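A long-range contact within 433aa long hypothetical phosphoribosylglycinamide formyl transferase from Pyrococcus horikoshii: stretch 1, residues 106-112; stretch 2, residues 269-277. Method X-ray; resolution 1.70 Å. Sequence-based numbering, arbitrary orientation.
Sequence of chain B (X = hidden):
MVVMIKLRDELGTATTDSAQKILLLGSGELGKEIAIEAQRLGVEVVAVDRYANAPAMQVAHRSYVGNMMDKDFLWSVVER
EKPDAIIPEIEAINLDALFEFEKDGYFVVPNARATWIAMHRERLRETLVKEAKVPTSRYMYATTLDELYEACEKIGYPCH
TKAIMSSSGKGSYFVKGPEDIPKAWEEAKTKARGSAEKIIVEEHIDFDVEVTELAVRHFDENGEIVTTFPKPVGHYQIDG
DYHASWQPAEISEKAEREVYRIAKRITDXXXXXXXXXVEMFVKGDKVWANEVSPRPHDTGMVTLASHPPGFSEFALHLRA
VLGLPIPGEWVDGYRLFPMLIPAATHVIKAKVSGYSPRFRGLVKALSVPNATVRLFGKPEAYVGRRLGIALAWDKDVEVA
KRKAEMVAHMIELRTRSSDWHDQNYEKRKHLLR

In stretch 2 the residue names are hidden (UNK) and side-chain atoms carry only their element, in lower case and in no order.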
# COMPACT_ATOMS: atom_id res chain seq x y z
N TYR B 106 -2.53 23.04 -18.20
CA TYR B 106 -2.17 22.07 -17.16
C TYR B 106 -3.43 21.28 -16.88
O TYR B 106 -4.51 21.88 -16.73
CB TYR B 106 -1.74 22.76 -15.87
CG TYR B 106 -0.43 23.47 -16.05
CD1 TYR B 106 -0.39 24.83 -16.30
CD2 TYR B 106 0.77 22.76 -16.04
CE1 TYR B 106 0.80 25.49 -16.56
CE2 TYR B 106 1.99 23.42 -16.29
CZ TYR B 106 1.97 24.77 -16.55
OH TYR B 106 3.15 25.43 -16.80
N PHE B 107 -3.27 19.97 -16.68
CA PHE B 107 -4.40 19.09 -16.51
C PHE B 107 -4.97 19.06 -15.08
O PHE B 107 -4.38 18.49 -14.16
CB PHE B 107 -4.00 17.66 -16.97
CG PHE B 107 -5.12 16.66 -16.87
CD1 PHE B 107 -6.41 16.99 -17.31
CD2 PHE B 107 -4.88 15.39 -16.34
CE1 PHE B 107 -7.48 16.07 -17.22
CE2 PHE B 107 -5.97 14.44 -16.25
CZ PHE B 107 -7.25 14.81 -16.70
N VAL B 108 -6.12 19.71 -14.91
CA VAL B 108 -6.84 19.76 -13.64
C VAL B 108 -7.88 18.64 -13.65
O VAL B 108 -8.66 18.48 -14.61
CB VAL B 108 -7.54 21.12 -13.50
CG1 VAL B 108 -8.36 21.19 -12.22
CG2 VAL B 108 -6.46 22.23 -13.50
N VAL B 109 -7.88 17.86 -12.57
CA VAL B 109 -8.72 16.66 -12.44
C VAL B 109 -10.03 16.89 -11.69
O VAL B 109 -10.03 17.52 -10.63
CB VAL B 109 -7.94 15.59 -11.63
CG1 VAL B 109 -8.85 14.42 -11.20
CG2 VAL B 109 -6.74 15.12 -12.47
N PRO B 110 -11.16 16.42 -12.24
CA PRO B 110 -11.35 15.70 -13.52
C PRO B 110 -11.33 16.75 -14.63
O PRO B 110 -10.94 16.46 -15.79
CB PRO B 110 -12.70 15.00 -13.32
CG PRO B 110 -13.44 15.97 -12.44
CD PRO B 110 -12.39 16.43 -11.43
N ASN B 111 -11.77 17.95 -14.25
CA ASN B 111 -11.67 19.22 -15.03
C ASN B 111 -12.01 20.28 -13.97
O ASN B 111 -12.55 19.97 -12.89
CB ASN B 111 -12.62 19.34 -16.28
CG ASN B 111 -14.02 18.89 -16.00
OD1 ASN B 111 -14.67 19.36 -15.08
ND2 ASN B 111 -14.50 17.94 -16.83
N ALA B 112 -11.69 21.53 -14.26
CA ALA B 112 -11.93 22.59 -13.29
C ALA B 112 -13.42 22.81 -13.01
O ALA B 112 -13.84 23.00 -11.88
CB ALA B 112 -11.27 23.91 -13.80
N UNK B 269 -22.08 13.70 -17.74
CA UNK B 269 -22.22 15.16 -17.77
C UNK B 269 -20.98 15.89 -17.19
O UNK B 269 -20.52 16.89 -17.76
c UNK B 269 -23.46 15.62 -17.00
c UNK B 269 -23.47 17.15 -16.87
c UNK B 269 -24.74 15.15 -17.75
N UNK B 270 -20.46 15.41 -16.06
CA UNK B 270 -19.31 16.11 -15.47
C UNK B 270 -18.06 15.97 -16.34
O UNK B 270 -17.29 16.93 -16.46
c UNK B 270 -20.23 15.93 -13.06
c UNK B 270 -19.06 15.62 -14.02
c UNK B 270 -19.93 15.32 -11.69
c UNK B 270 -20.44 17.48 -12.94
N UNK B 271 -17.87 14.79 -16.94
CA UNK B 271 -16.76 14.56 -17.85
C UNK B 271 -15.38 14.46 -17.19
O UNK B 271 -15.32 14.22 -15.98
N UNK B 272 -14.33 14.62 -17.99
CA UNK B 272 -12.96 14.56 -17.47
C UNK B 272 -12.46 13.15 -17.26
O UNK B 272 -12.97 12.18 -17.84
N UNK B 273 -11.41 13.01 -16.44
CA UNK B 273 -10.90 11.67 -16.09
C UNK B 273 -10.75 11.64 -14.57
O UNK B 273 -10.44 12.66 -13.97
c UNK B 273 -10.19 10.33 -18.82
c UNK B 273 -9.49 11.39 -16.65
c UNK B 273 -7.81 11.22 -18.48
c UNK B 273 -9.31 11.44 -18.17
N UNK B 274 -10.99 10.49 -13.96
CA UNK B 274 -10.85 10.39 -12.51
C UNK B 274 -12.00 9.64 -11.85
O UNK B 274 -12.99 9.28 -12.50
N UNK B 275 -11.84 9.37 -10.57
CA UNK B 275 -12.93 8.70 -9.85
C UNK B 275 -13.87 9.77 -9.25
O UNK B 275 -13.43 10.88 -8.91
c UNK B 275 -12.34 7.75 -8.80
c UNK B 275 -13.35 6.61 -8.56
c UNK B 275 -12.01 8.48 -7.57
c UNK B 275 -12.67 5.42 -8.06
N UNK B 276 -15.15 9.41 -9.12
CA UNK B 276 -16.16 10.30 -8.59
C UNK B 276 -16.86 9.57 -7.45
O UNK B 276 -17.05 8.36 -7.53
c UNK B 276 -15.94 10.90 -11.82
c UNK B 276 -17.09 12.78 -10.90
c UNK B 276 -16.75 11.44 -10.82
c UNK B 276 -15.47 11.70 -12.88
c UNK B 276 -17.24 10.59 -9.68
c UNK B 276 -15.82 13.04 -12.96
c UNK B 276 -16.63 13.60 -11.98
N UNK B 277 -17.24 10.28 -6.40
CA UNK B 277 -17.97 9.63 -5.33
C UNK B 277 -19.43 10.10 -5.52
O UNK B 277 -19.83 11.17 -5.06
O HOH W 1 -17.62 19.32 -15.30

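Position 269 carries three side-chain carbons, one bonded to CA and bearing the other two, a fork at the first atom with no polar group. It lies on the helix that enters the stretch, and its side chain is out of reach of stretch 1. This is Val269.

At position 270, still helical, four carbons extend from CA and fork at the second. The CA-to-CB bond points sideways and the side chain makes no close contact with stretch 1, but the backbone does: ND2 of Asn111 donates a hydrogen bond to the carbonyl O of 270, 3.0 Å long and almost perfectly linear at 179°. A water donates to both this O (2.7 Å) and OD1 of Asn111 (3.0 Å), closing a small bridge beside the direct bond. The fork at the second carbon identifies Leu270.

Position 271 has no side-chain atoms. The chain leaves the helix here with phi at 72°, a value that by itself favours glycine, and its carbonyl O approaches CB of Pro110 at 3.8 Å. It is Gly271.

Position 272 is also bare, and here the neighbours as well as the positive phi (79°) account for it. A CB built on this backbone would point toward stretch 1 and sit 2.3 Å from O of Pro110, a clash, and 3.2 Å from ND2 of Asn111, which is tight. Without it, CA of 272 comes within 3.2 Å of O of Pro110 in a CA-H...O contact. The residue is Gly272.

Four carbons, again forked at the second, mark position 273. One terminal methyl lies 4.0 Å from CZ of Phe107, an apolar contact oblique to the ring. The carbonyl O of 273 faces CA of Pro110 at 3.2 Å and CG1 of Val109 at 3.6 Å. This is Leu273, with chi1 in m and chi2 in t.

Position 274 lacks a side chain. Its phi of 135° and psi of 172° would jam a CB against the preceding carbonyl O, and that CB would also be only 3.3 Å from CG1 of Val109. This is Gly274.

At position 275 four carbons fork at the first, one arm being two carbons long. The CA-to-CB bond points away from stretch 1, and no contact is made. This is Ile275.

Position 276 has one carbon leading to a six-carbon ring without a hydroxyl. Although CA-to-CB points sideways, the ring tip comes nearer, reaching 3.7 Å from CB of Pro110. It is Phe276, and the atom making that approach is CZ.

Position 277 has no side-chain atoms and lies beyond reach of stretch 1: Gly277.

The contact buries 306 Å² in total and centres on Pro110, which follows a cis peptide bond and passes close to the bare backbone of Gly272. Asn111 supplies the one direct hydrogen bond, while Leu273 and Phe276 pack against Phe107 and Pro110, respectively. Leu273 O is buried without a hydrogen-bonding partner; CA of Pro110 approaches it in a CA-H...O contact.

Stretch 2 269-277: VLGGLGIFG
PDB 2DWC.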